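Bifunctional protein PutA (Bdellovibrio bacteriovorus, PDB 5UR2) probably converts L-proline to L-glutamate in two linked oxidations, by a flavin-dependent proline dehydrogenase and an NAD-dependent L-glutamate gamma-semialdehyde dehydrogenase. Local coordinates at residues F289-G294 / I345-P350; K510-V515 / P666-T671; A577-E582 / N642-I647. One frame throughout, in Å; residues are numbered along the deposited sequence.

Overall arrangement
The three contacts divide between the two catalytic modules. Contact 1 belongs to the proline dehydrogenase barrel, with its centre 49 Å or more from the centres of the others. It is half buried: apolar at one end, solvent-facing at the other, and bridged by a water. Contacts 2 and 3 share the aldehyde dehydrogenase part, with centres 13 Å apart. Contact 3 is fully buried and packs an amide on a proline, whereas contact 2 brings an edge strand onto a turn, with an arginine facing backbone carbonyls. Arg514 NH2 and Glu582 O, 2.9 Å apart, join these two contacts through the end of helix 572-583.

Contact 1 (F289-G294 / I345-P350); sequences FAQKRG and IKFIRP
Ala290 faces the carbonyl of Phe347 and the side chain of Ile348, and this is the close-packed side of the contact. Its CB lies 3.4 Å from Phe347 O and 4.1 Å from Ile348 CB, so the last full turn of helix 279-293 comes down almost directly on the chain leading into strand 349-353. The small methyl permits that approach. Ile348 continues the apolar layer, its side chain also meeting Leu341 of helix 327-343 and Val299 of the neighbouring strand.

One residue along the helix, the packing gives way to a looser, solvent-facing side. Gln291 and Phe347 run alongside each other, pointing the same way. Gln291 turns CG anti to its backbone nitrogen (chi1 -167°), which sets that methylene over one face of the ring, 4.1 Å from the ring centroid and 28° off the normal, a CH-pi contact; the chain then runs on extended and takes the amide past the ring. The amide is turned 55° from the ring plane, and its NE2 comes no nearer than 4.1 Å to Phe347 CZ. The aliphatic part of the glutamine therefore does the covering, while the residue as a whole remains exposed.

No direct hydrogen bond crosses between the segments. A water fills that role, donating to Ala290 O and to Phe347 O, each at 2.9 Å, so both of its protons are spent on backbone carbonyls. Arg349, just beyond, pairs with Asp185. Here an outer helix of the parallel eight-stranded barrel, the TIM-barrel fold of proline dehydrogenase, packs on the segment entering the barrel's sixth strand.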
# COMPACT_ATOMS: atom_id res chain seq x y z
N PHE B 289 -17.82 -41.91 -38.13
CA PHE B 289 -17.31 -41.42 -39.41
C PHE B 289 -16.66 -42.54 -40.21
O PHE B 289 -16.89 -42.66 -41.42
CB PHE B 289 -16.33 -40.27 -39.15
CG PHE B 289 -15.53 -39.92 -40.34
CD1 PHE B 289 -16.10 -39.22 -41.38
CD2 PHE B 289 -14.22 -40.33 -40.45
CE1 PHE B 289 -15.36 -38.91 -42.49
CE2 PHE B 289 -13.48 -40.02 -41.55
CZ PHE B 289 -14.05 -39.31 -42.58
N ALA B 290 -15.87 -43.41 -39.55
CA ALA B 290 -15.24 -44.52 -40.26
C ALA B 290 -16.29 -45.41 -40.91
O ALA B 290 -16.09 -45.90 -42.03
CB ALA B 290 -14.37 -45.34 -39.30
N GLN B 291 -17.41 -45.62 -40.23
CA GLN B 291 -18.47 -46.42 -40.82
C GLN B 291 -19.07 -45.71 -42.03
O GLN B 291 -19.18 -46.29 -43.11
CB GLN B 291 -19.53 -46.72 -39.77
CG GLN B 291 -20.50 -47.79 -40.18
CD GLN B 291 -21.76 -47.77 -39.35
OE1 GLN B 291 -22.02 -46.81 -38.62
NE2 GLN B 291 -22.55 -48.84 -39.45
N LYS B 292 -19.42 -44.43 -41.87
CA LYS B 292 -19.97 -43.67 -42.98
C LYS B 292 -18.98 -43.60 -44.14
O LYS B 292 -19.37 -43.70 -45.31
CB LYS B 292 -20.34 -42.26 -42.49
CG LYS B 292 -20.63 -41.24 -43.58
CD LYS B 292 -20.79 -39.84 -42.99
N ARG B 293 -17.69 -43.47 -43.83
CA ARG B 293 -16.68 -43.43 -44.88
C ARG B 293 -16.70 -44.72 -45.70
O ARG B 293 -16.54 -44.68 -46.93
CB ARG B 293 -15.30 -43.19 -44.27
CG ARG B 293 -14.17 -43.21 -45.29
CD ARG B 293 -12.86 -42.83 -44.63
NE ARG B 293 -11.75 -42.65 -45.57
CZ ARG B 293 -10.71 -43.47 -45.66
NH1 ARG B 293 -10.61 -44.55 -44.88
NH2 ARG B 293 -9.74 -43.21 -46.52
N GLY B 294 -16.93 -45.86 -45.05
CA GLY B 294 -16.99 -47.13 -45.74
C GLY B 294 -15.66 -47.81 -45.97
O GLY B 294 -15.63 -48.83 -46.66
N ILE B 345 -13.26 -52.79 -34.14
CA ILE B 345 -12.09 -52.94 -34.98
C ILE B 345 -12.46 -53.23 -36.43
O ILE B 345 -11.65 -52.99 -37.33
CB ILE B 345 -11.16 -54.03 -34.39
CG1 ILE B 345 -9.79 -53.98 -35.08
CG2 ILE B 345 -11.80 -55.42 -34.46
CD1 ILE B 345 -8.73 -54.77 -34.36
N LYS B 346 -13.69 -53.69 -36.69
CA LYS B 346 -14.14 -53.88 -38.07
C LYS B 346 -14.12 -52.57 -38.86
O LYS B 346 -13.89 -52.59 -40.07
CB LYS B 346 -15.55 -54.48 -38.10
N PHE B 347 -14.36 -51.44 -38.21
CA PHE B 347 -14.49 -50.17 -38.90
C PHE B 347 -13.27 -49.27 -38.77
O PHE B 347 -13.04 -48.42 -39.64
CB PHE B 347 -15.69 -49.38 -38.37
CG PHE B 347 -17.00 -50.11 -38.46
CD1 PHE B 347 -17.59 -50.35 -39.69
CD2 PHE B 347 -17.64 -50.56 -37.32
CE1 PHE B 347 -18.80 -51.01 -39.79
CE2 PHE B 347 -18.86 -51.22 -37.41
CZ PHE B 347 -19.44 -51.45 -38.64
N ILE B 348 -12.52 -49.40 -37.68
CA ILE B 348 -11.47 -48.46 -37.33
C ILE B 348 -10.37 -49.24 -36.62
O ILE B 348 -10.65 -50.14 -35.83
CB ILE B 348 -12.07 -47.31 -36.49
CG1 ILE B 348 -11.10 -46.13 -36.35
CG2 ILE B 348 -12.62 -47.84 -35.14
CD1 ILE B 348 -11.78 -44.89 -35.74
N ARG B 349 -9.11 -48.91 -36.91
CA ARG B 349 -8.00 -49.73 -36.44
C ARG B 349 -7.20 -48.99 -35.37
O ARG B 349 -6.67 -47.90 -35.64
CB ARG B 349 -7.09 -50.14 -37.61
CG ARG B 349 -7.78 -51.04 -38.64
CD ARG B 349 -8.11 -52.45 -38.08
NE ARG B 349 -6.90 -53.20 -37.71
CZ ARG B 349 -6.15 -53.90 -38.56
NH1 ARG B 349 -6.48 -53.95 -39.85
NH2 ARG B 349 -5.07 -54.54 -38.14
N PRO B 350 -7.16 -49.51 -34.15
CA PRO B 350 -6.34 -48.87 -33.12
C PRO B 350 -4.89 -49.31 -33.20
O PRO B 350 -4.57 -50.45 -33.53
CB PRO B 350 -6.97 -49.36 -31.81
CG PRO B 350 -7.47 -50.75 -32.18
CD PRO B 350 -7.92 -50.66 -33.62
O HOH W 1 -14.80 -48.51 -41.99

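Contact 2 (K510-V515 / P666-T671); sequences KIFDRV and PAEQST
Phe512 and Arg514, two residues apart on strand 511-516, both reach the turn carrying Glu668 and Gln669. Phe512 CE2 lies 3.5 Å from Glu668 O and 3.9 Å from Glu668 CB. The two side chains cross at about a right angle, with the carboxylate inclined 39° to the ring. Arg514 bends at chi2 (55°), which lays its guanidinium under Gln669: CB of that residue sits over the centre of one face. From there NE makes a weak, strongly bent hydrogen bond to Gln669 O, 2.9 Å long with an angle of 122° at the proton.

The next shell fixes both sides. Ala667 O closes the type I turn by accepting from Ser670 N at 3.0 Å and, from the opposite face of its plane, from Thr671 OG1 at 2.8 Å. The amide of Gln669 leads away to Asp824. Across the contact, the strand is held by backbone bonds to strand 523-528, while Arg514 NH2 is bound by Glu582 O and Val823 O.

The arginine thus meets backbone oxygens from three parts of the fold. Its positive charge is probably eased by these carbonyl dipoles, including one near the C-terminal end of helix 572-583.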
# COMPACT_ATOMS: atom_id res chain seq x y z
N LYS B 510 -23.02 21.12 -35.36
CA LYS B 510 -21.72 20.97 -36.01
C LYS B 510 -21.40 19.49 -36.01
O LYS B 510 -21.12 18.91 -34.96
CB LYS B 510 -20.65 21.78 -35.29
N ILE B 511 -21.47 18.86 -37.19
CA ILE B 511 -21.40 17.41 -37.31
C ILE B 511 -20.05 17.01 -37.91
O ILE B 511 -19.67 17.51 -38.98
CB ILE B 511 -22.55 16.87 -38.17
CG1 ILE B 511 -23.88 17.16 -37.47
CG2 ILE B 511 -22.39 15.38 -38.40
CD1 ILE B 511 -25.08 16.61 -38.22
N PHE B 512 -19.34 16.11 -37.23
CA PHE B 512 -18.11 15.52 -37.74
C PHE B 512 -18.41 14.11 -38.25
O PHE B 512 -18.99 13.29 -37.53
CB PHE B 512 -17.05 15.47 -36.64
CG PHE B 512 -15.81 14.73 -37.02
CD1 PHE B 512 -14.87 15.31 -37.86
CD2 PHE B 512 -15.58 13.44 -36.56
CE1 PHE B 512 -13.73 14.62 -38.22
CE2 PHE B 512 -14.43 12.75 -36.92
CZ PHE B 512 -13.51 13.34 -37.75
N ASP B 513 -18.04 13.84 -39.51
CA ASP B 513 -18.26 12.54 -40.14
C ASP B 513 -17.04 11.66 -39.92
O ASP B 513 -15.94 11.99 -40.38
CB ASP B 513 -18.54 12.69 -41.63
CG ASP B 513 -19.92 13.29 -41.93
OD1 ASP B 513 -20.82 13.23 -41.07
OD2 ASP B 513 -20.12 13.79 -43.05
N ARG B 514 -17.23 10.51 -39.27
CA ARG B 514 -16.14 9.57 -39.00
C ARG B 514 -16.29 8.37 -39.92
O ARG B 514 -17.24 7.58 -39.78
CB ARG B 514 -16.15 9.16 -37.52
CG ARG B 514 -15.21 8.02 -37.19
CD ARG B 514 -13.76 8.29 -37.62
NE ARG B 514 -12.93 7.13 -37.28
CZ ARG B 514 -11.75 6.87 -37.81
NH1 ARG B 514 -11.23 7.67 -38.74
NH2 ARG B 514 -11.08 5.78 -37.42
N VAL B 515 -15.36 8.23 -40.86
CA VAL B 515 -15.46 7.18 -41.88
C VAL B 515 -14.89 5.87 -41.35
O VAL B 515 -14.12 5.82 -40.38
CB VAL B 515 -14.76 7.60 -43.18
CG1 VAL B 515 -15.39 8.88 -43.77
CG2 VAL B 515 -13.28 7.82 -42.94
N PRO B 666 -13.99 12.26 -25.60
CA PRO B 666 -13.39 11.16 -26.37
C PRO B 666 -12.72 11.67 -27.63
O PRO B 666 -12.98 12.78 -28.11
CB PRO B 666 -14.59 10.27 -26.71
CG PRO B 666 -15.74 11.29 -26.84
CD PRO B 666 -15.46 12.33 -25.76
N ALA B 667 -11.84 10.84 -28.17
CA ALA B 667 -11.18 11.13 -29.44
C ALA B 667 -12.18 11.13 -30.60
O ALA B 667 -13.07 10.28 -30.67
CB ALA B 667 -10.08 10.10 -29.70
N GLU B 668 -12.01 12.08 -31.54
CA GLU B 668 -12.96 12.18 -32.66
C GLU B 668 -12.96 10.92 -33.51
O GLU B 668 -13.94 10.65 -34.22
CB GLU B 668 -12.62 13.39 -33.55
CG GLU B 668 -11.13 13.55 -33.84
CD GLU B 668 -10.80 14.76 -34.70
OE1 GLU B 668 -11.07 15.89 -34.23
OE2 GLU B 668 -10.27 14.59 -35.84
N GLN B 669 -11.88 10.14 -33.47
CA GLN B 669 -11.81 8.93 -34.27
C GLN B 669 -12.62 7.79 -33.68
O GLN B 669 -13.00 6.87 -34.41
CB GLN B 669 -10.35 8.50 -34.43
CG GLN B 669 -9.49 9.51 -35.17
CD GLN B 669 -8.82 10.53 -34.26
OE1 GLN B 669 -9.20 10.71 -33.09
NE2 GLN B 669 -7.80 11.22 -34.79
N SER B 670 -12.94 7.85 -32.39
CA SER B 670 -13.53 6.72 -31.69
C SER B 670 -14.70 7.14 -30.80
O SER B 670 -14.96 6.50 -29.77
CB SER B 670 -12.45 5.97 -30.90
OG SER B 670 -11.79 6.82 -29.97
N THR B 671 -15.47 8.15 -31.22
CA THR B 671 -16.58 8.61 -30.39
C THR B 671 -17.80 7.70 -30.47
O THR B 671 -18.56 7.61 -29.50
CB THR B 671 -16.92 10.05 -30.76
OG1 THR B 671 -15.78 10.88 -30.47
CG2 THR B 671 -18.13 10.55 -29.96

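Contact 3 (A577-E582 / N642-I647); sequences ATQVLE and NFPLAI
One face of the Gln579 carboxamide is covered by the CG-CD edge of the Pro644 ring, which is tilted against the amide and not stacked flat on it. Pro644 CG stands 3.6 Å from Gln579 CD, almost straight above it, and 3.5 Å from Gln579 OE1. At the nitrogen end of the amide sits Leu645, displaced toward the same face. This is the aldehyde dehydrogenase fold, at the point where the Trp-Asn-Phe-Pro sequence typical of the family leads from strand 623-638 into helix 646-657.

Of residues 577-582, Gln579 is the one that reaches 642-647. Its CG is anti to the carbonyl carbon (chi1 -57°) and the chain runs on extended, which carries the amide clear of its own helix and across to the loop. Pro644 is crossed obliquely, Leu645 at about a right angle. The contact is buried, and no hydrogen bond spans the two segments.

The amide's polar partner is Asp593 of helix 587-611. Its OD2 accepts from Gln579 NE2 and also from the backbone nitrogens of Leu645 and Ala646, at the beginning of helix 646-657. One carboxylate oxygen thus ties the glutamine to the start of that helix and limits rotation of the amide. The negative charge there is probably stabilised by the helix dipole. Pro644 also touches Val673 of helix 671-684, and its side chain is about 12 Å from that of Cys780, a predicted active-site residue. Even the amide nitrogen has an apolar neighbour at close range: Gln579 NE2 lies 3.3 Å from Leu645 CB.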
# COMPACT_ATOMS: atom_id res chain seq x y z
N ALA B 577 -17.85 -5.30 -32.39
CA ALA B 577 -18.19 -4.87 -33.74
C ALA B 577 -17.98 -3.37 -33.92
O ALA B 577 -17.46 -2.94 -34.96
CB ALA B 577 -19.63 -5.27 -34.08
N THR B 578 -18.32 -2.57 -32.90
CA THR B 578 -18.14 -1.13 -33.01
C THR B 578 -16.67 -0.77 -33.21
O THR B 578 -16.33 0.12 -34.01
CB THR B 578 -18.68 -0.42 -31.77
OG1 THR B 578 -20.02 -0.83 -31.54
CG2 THR B 578 -18.63 1.14 -31.96
N GLN B 579 -15.79 -1.42 -32.46
CA GLN B 579 -14.37 -1.16 -32.58
C GLN B 579 -13.82 -1.66 -33.91
O GLN B 579 -12.94 -1.02 -34.51
CB GLN B 579 -13.62 -1.79 -31.42
CG GLN B 579 -14.10 -1.32 -30.09
CD GLN B 579 -13.06 -1.55 -29.03
OE1 GLN B 579 -11.91 -1.85 -29.35
NE2 GLN B 579 -13.45 -1.42 -27.76
N VAL B 580 -14.32 -2.80 -34.39
CA VAL B 580 -13.88 -3.28 -35.70
C VAL B 580 -14.19 -2.24 -36.78
O VAL B 580 -13.34 -1.90 -37.60
CB VAL B 580 -14.53 -4.64 -36.02
CG1 VAL B 580 -14.35 -4.99 -37.50
CG2 VAL B 580 -13.91 -5.71 -35.14
N LEU B 581 -15.41 -1.70 -36.76
CA LEU B 581 -15.85 -0.84 -37.86
C LEU B 581 -15.36 0.60 -37.71
O LEU B 581 -14.94 1.21 -38.71
CB LEU B 581 -17.38 -0.88 -37.98
CG LEU B 581 -18.02 -2.21 -38.39
CD1 LEU B 581 -19.52 -2.14 -38.27
CD2 LEU B 581 -17.64 -2.51 -39.84
N GLU B 582 -15.40 1.18 -36.50
CA GLU B 582 -15.05 2.59 -36.35
C GLU B 582 -13.55 2.81 -36.27
O GLU B 582 -13.04 3.82 -36.78
CB GLU B 582 -15.72 3.19 -35.11
CG GLU B 582 -15.54 4.69 -35.03
CD GLU B 582 -15.96 5.29 -33.69
OE1 GLU B 582 -16.03 4.56 -32.69
OE2 GLU B 582 -16.24 6.51 -33.64
N ASN B 642 -6.82 4.54 -29.74
CA ASN B 642 -6.24 3.25 -30.13
C ASN B 642 -6.68 2.09 -29.24
O ASN B 642 -6.65 0.94 -29.68
CB ASN B 642 -4.72 3.34 -30.20
CG ASN B 642 -4.08 3.50 -28.84
OD1 ASN B 642 -4.65 4.11 -27.93
ND2 ASN B 642 -2.87 2.98 -28.70
N PHE B 643 -7.04 2.35 -27.99
CA PHE B 643 -7.75 1.38 -27.15
C PHE B 643 -9.06 2.06 -26.77
O PHE B 643 -9.20 2.55 -25.64
CB PHE B 643 -6.93 0.95 -25.93
CG PHE B 643 -5.78 0.05 -26.27
CD1 PHE B 643 -4.58 0.58 -26.71
CD2 PHE B 643 -5.90 -1.33 -26.17
CE1 PHE B 643 -3.51 -0.24 -27.04
CE2 PHE B 643 -4.84 -2.17 -26.50
CZ PHE B 643 -3.63 -1.61 -26.94
N PRO B 644 -10.03 2.09 -27.68
CA PRO B 644 -11.09 3.10 -27.61
C PRO B 644 -12.09 2.89 -26.48
O PRO B 644 -12.71 3.88 -26.06
CB PRO B 644 -11.76 3.03 -28.99
CG PRO B 644 -11.46 1.63 -29.47
CD PRO B 644 -10.12 1.26 -28.90
N LEU B 645 -12.27 1.67 -25.97
CA LEU B 645 -13.12 1.49 -24.79
C LEU B 645 -12.30 1.33 -23.52
O LEU B 645 -12.65 1.93 -22.49
CB LEU B 645 -14.04 0.26 -24.95
CG LEU B 645 -15.11 -0.02 -23.87
CD1 LEU B 645 -16.22 1.05 -23.93
CD2 LEU B 645 -15.70 -1.42 -23.97
N ALA B 646 -11.21 0.56 -23.58
CA ALA B 646 -10.49 0.15 -22.37
C ALA B 646 -9.86 1.35 -21.65
O ALA B 646 -10.09 1.55 -20.46
CB ALA B 646 -9.43 -0.91 -22.72
N ILE B 647 -9.04 2.14 -22.35
CA ILE B 647 -8.32 3.22 -21.68
C ILE B 647 -9.31 4.28 -21.17
O ILE B 647 -9.27 4.68 -20.01
CB ILE B 647 -7.25 3.81 -22.61
CG1 ILE B 647 -6.12 2.79 -22.80
CG2 ILE B 647 -6.74 5.14 -22.04
CD1 ILE B 647 -4.93 3.25 -23.66